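Local coordinates for protein fatty acid biosynthesis transcriptional regulator (Streptococcus pneumoniae, PDB 6JBX) that binds DNA as a MarR-family transcriptional repressor of the pneumococcal fatty acid synthesis pathway, with acyl-ACP as its co-repressor, at the interface of chains A and B. Coordinates in Å, arbitrary orientation; residue numbers count along the deposited sequence, not the author numbering. Chains: chain A/B, Fatty acid biosynthesis transcriptional regulator.

The interface of chains A and B. Residues chain A 141, 144-145, 148; chain B 21, 24-25, 125.
B:Ile21 lays the flank of its side chain in the hollow between A:Leu141, A:Leu144, A:Tyr145 and A:Leu148 on helix 131-150 of chain A. It projects from helix 11-34 of chain B, and the parts of its branched side chain spread over four residues, with CG2 and CD1 both also touching A:Leu144. CG2 sits 3.6 Å from CD1 of A:Leu148, the two side chains crossing at about a right angle. CG1 lies against the backbone at the floor of the hollow, 3.8 Å from CA of A:Tyr145. The extended chain (chi2 163°) carries CD1 on towards A:Leu141, where it meets the carbonyl O at 3.7 Å and the methyl CD2.

A:Leu148 buries the next largest area here. CG is anti to its carbonyl carbon (chi1 -66°), and CD1 rests over the methyls CG2 of B:Ile21 and CG2 of B:Val25, a residue one turn on along helix 11-34. Its CB packs against CB of B:Asn24, whose ND2 lies above the plane of the A:Tyr145 ring, displaced outward past its CD1–CE1 side, 3.9 Å from CE1. The amide and ring planes are 25° apart, and this approach is van der Waals contact.

A:Leu144, which also lines the tridecane pocket, uses its two methyls on different helices, CD2 on 11-34 and CD1 on 105-127. No hydrogen bond or salt bridge crosses this patch, so its hold is apolar, as expected where the terminal helices of a MarR-type dimer interlock; such contacts are likely to help set the spacing of the two DNA-binding lobes. On the side of A:Leu144 away from B:Ile21, its CD1 meets CD1 of B:Ile125 methyl to methyl at 3.9 Å, the side chains crossing obliquely.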
ATOM      1  N   LEU A 141      -2.001  13.575 -11.357  1.00 40.22           N
ATOM      2  CA  LEU A 141      -1.160  12.535 -10.776  1.00 41.27           C
ATOM      3  C   LEU A 141       0.314  12.963 -10.789  1.00 43.89           C
ATOM      4  O   LEU A 141       1.047  12.742  -9.805  1.00 38.72           O
ATOM      5  CB  LEU A 141      -1.339  11.223 -11.536  1.00 37.60           C
ATOM      6  CG  LEU A 141      -2.637  10.468 -11.277  1.00 40.67           C
ATOM      7  CD1 LEU A 141      -2.773   9.322 -12.268  1.00 42.21           C
ATOM      8  CD2 LEU A 141      -2.744   9.941  -9.853  1.00 38.75           C
ATOM      9  N   LEU A 144       0.709  15.437  -8.010  1.00 42.30           N
ATOM     10  CA  LEU A 144       0.675  14.821  -6.703  1.00 43.34           C
ATOM     11  C   LEU A 144       1.992  14.067  -6.470  1.00 42.23           C
ATOM     12  O   LEU A 144       2.604  14.184  -5.380  1.00 39.62           O
ATOM     13  CB  LEU A 144      -0.547  13.906  -6.591  1.00 40.75           C
ATOM     14  CG  LEU A 144      -0.590  12.978  -5.371  1.00 39.69           C
ATOM     15  CD1 LEU A 144      -0.458  13.757  -4.077  1.00 43.02           C
ATOM     16  CD2 LEU A 144      -1.894  12.179  -5.340  1.00 37.66           C
ATOM     17  N   TYR A 145       2.428  13.330  -7.489  1.00 39.07           N
ATOM     18  CA  TYR A 145       3.692  12.622  -7.455  1.00 43.68           C
ATOM     19  C   TYR A 145       4.837  13.570  -7.099  1.00 47.42           C
ATOM     20  O   TYR A 145       5.688  13.237  -6.256  1.00 50.68           O
ATOM     21  CB  TYR A 145       4.038  11.977  -8.794  1.00 45.78           C
ATOM     22  CG  TYR A 145       5.465  11.502  -8.838  1.00 49.95           C
ATOM     23  CD1 TYR A 145       5.873  10.383  -8.134  1.00 54.82           C
ATOM     24  CD2 TYR A 145       6.409  12.191  -9.570  1.00 54.66           C
ATOM     25  CE1 TYR A 145       7.190   9.956  -8.164  1.00 58.62           C
ATOM     26  CE2 TYR A 145       7.726  11.777  -9.615  1.00 59.60           C
ATOM     27  CZ  TYR A 145       8.122  10.660  -8.903  1.00 68.36           C
ATOM     28  OH  TYR A 145       9.428  10.256  -8.925  1.00 77.13           O
ATOM     29  N   LEU A 148       4.897  14.860  -3.542  1.00 44.36           N
ATOM     30  CA  LEU A 148       5.346  13.913  -2.533  1.00 42.78           C
ATOM     31  C   LEU A 148       6.859  13.694  -2.647  1.00 45.87           C
ATOM     32  O   LEU A 148       7.541  13.537  -1.616  1.00 45.45           O
ATOM     33  CB  LEU A 148       4.556  12.612  -2.657  1.00 36.58           C
ATOM     34  CG  LEU A 148       3.073  12.752  -2.337  1.00 37.96           C
ATOM     35  CD1 LEU A 148       2.321  11.511  -2.777  1.00 40.00           C
ATOM     36  CD2 LEU A 148       2.829  13.022  -0.860  1.00 35.26           C
TER
ATOM     37  N   ILE B  21       3.418   7.094  -6.070  1.00 34.37           N
ATOM     38  CA  ILE B  21       2.731   7.917  -5.110  1.00 35.78           C
ATOM     39  C   ILE B  21       2.520   7.084  -3.853  1.00 35.77           C
ATOM     40  O   ILE B  21       2.852   7.529  -2.765  1.00 33.43           O
ATOM     41  CB  ILE B  21       1.404   8.436  -5.687  1.00 36.10           C
ATOM     42  CG1 ILE B  21       1.670   9.504  -6.749  1.00 37.89           C
ATOM     43  CG2 ILE B  21       0.488   8.961  -4.591  1.00 37.07           C
ATOM     44  CD1 ILE B  21       0.489   9.780  -7.658  1.00 37.90           C
ATOM     45  N   ASN B  24       5.749   6.646  -2.052  1.00 32.10           N
ATOM     46  CA  ASN B  24       6.192   7.862  -1.380  1.00 35.04           C
ATOM     47  C   ASN B  24       5.371   8.104  -0.112  1.00 33.33           C
ATOM     48  O   ASN B  24       5.899   8.567   0.905  1.00 31.34           O
ATOM     49  CB  ASN B  24       6.087   9.095  -2.277  1.00 42.31           C
ATOM     50  CG  ASN B  24       7.156   9.106  -3.342  1.00 45.00           C
ATOM     51  OD1 ASN B  24       8.061   8.283  -3.289  1.00 41.22           O
ATOM     52  ND2 ASN B  24       7.036  10.003  -4.309  1.00 44.75           N
ATOM     53  N   VAL B  25       4.083   7.836  -0.166  1.00 29.98           N
ATOM     54  CA  VAL B  25       3.255   8.061   1.011  1.00 32.69           C
ATOM     55  C   VAL B  25       3.762   7.190   2.180  1.00 33.47           C
ATOM     56  O   VAL B  25       3.784   7.675   3.306  1.00 34.14           O
ATOM     57  CB  VAL B  25       1.762   7.812   0.729  1.00 32.33           C
ATOM     58  CG1 VAL B  25       0.929   7.853   2.003  1.00 35.21           C
ATOM     59  CG2 VAL B  25       1.222   8.803  -0.266  1.00 34.19           C
ATOM     60  N   ILE B 125      -2.252  19.492  -0.027  1.00 39.61           N
ATOM     61  CA  ILE B 125      -2.232  18.935  -1.350  1.00 40.47           C
ATOM     62  C   ILE B 125      -3.391  19.540  -2.156  1.00 39.14           C
ATOM     63  O   ILE B 125      -3.205  19.924  -3.310  1.00 35.20           O
ATOM     64  CB  ILE B 125      -2.316  17.400  -1.288  1.00 38.78           C
ATOM     65  CG1 ILE B 125      -0.970  16.782  -0.913  1.00 38.60           C
ATOM     66  CG2 ILE B 125      -2.854  16.834  -2.579  1.00 39.44           C
ATOM     67  CD1 ILE B 125      -1.028  15.317  -0.523  1.00 39.02           C
TER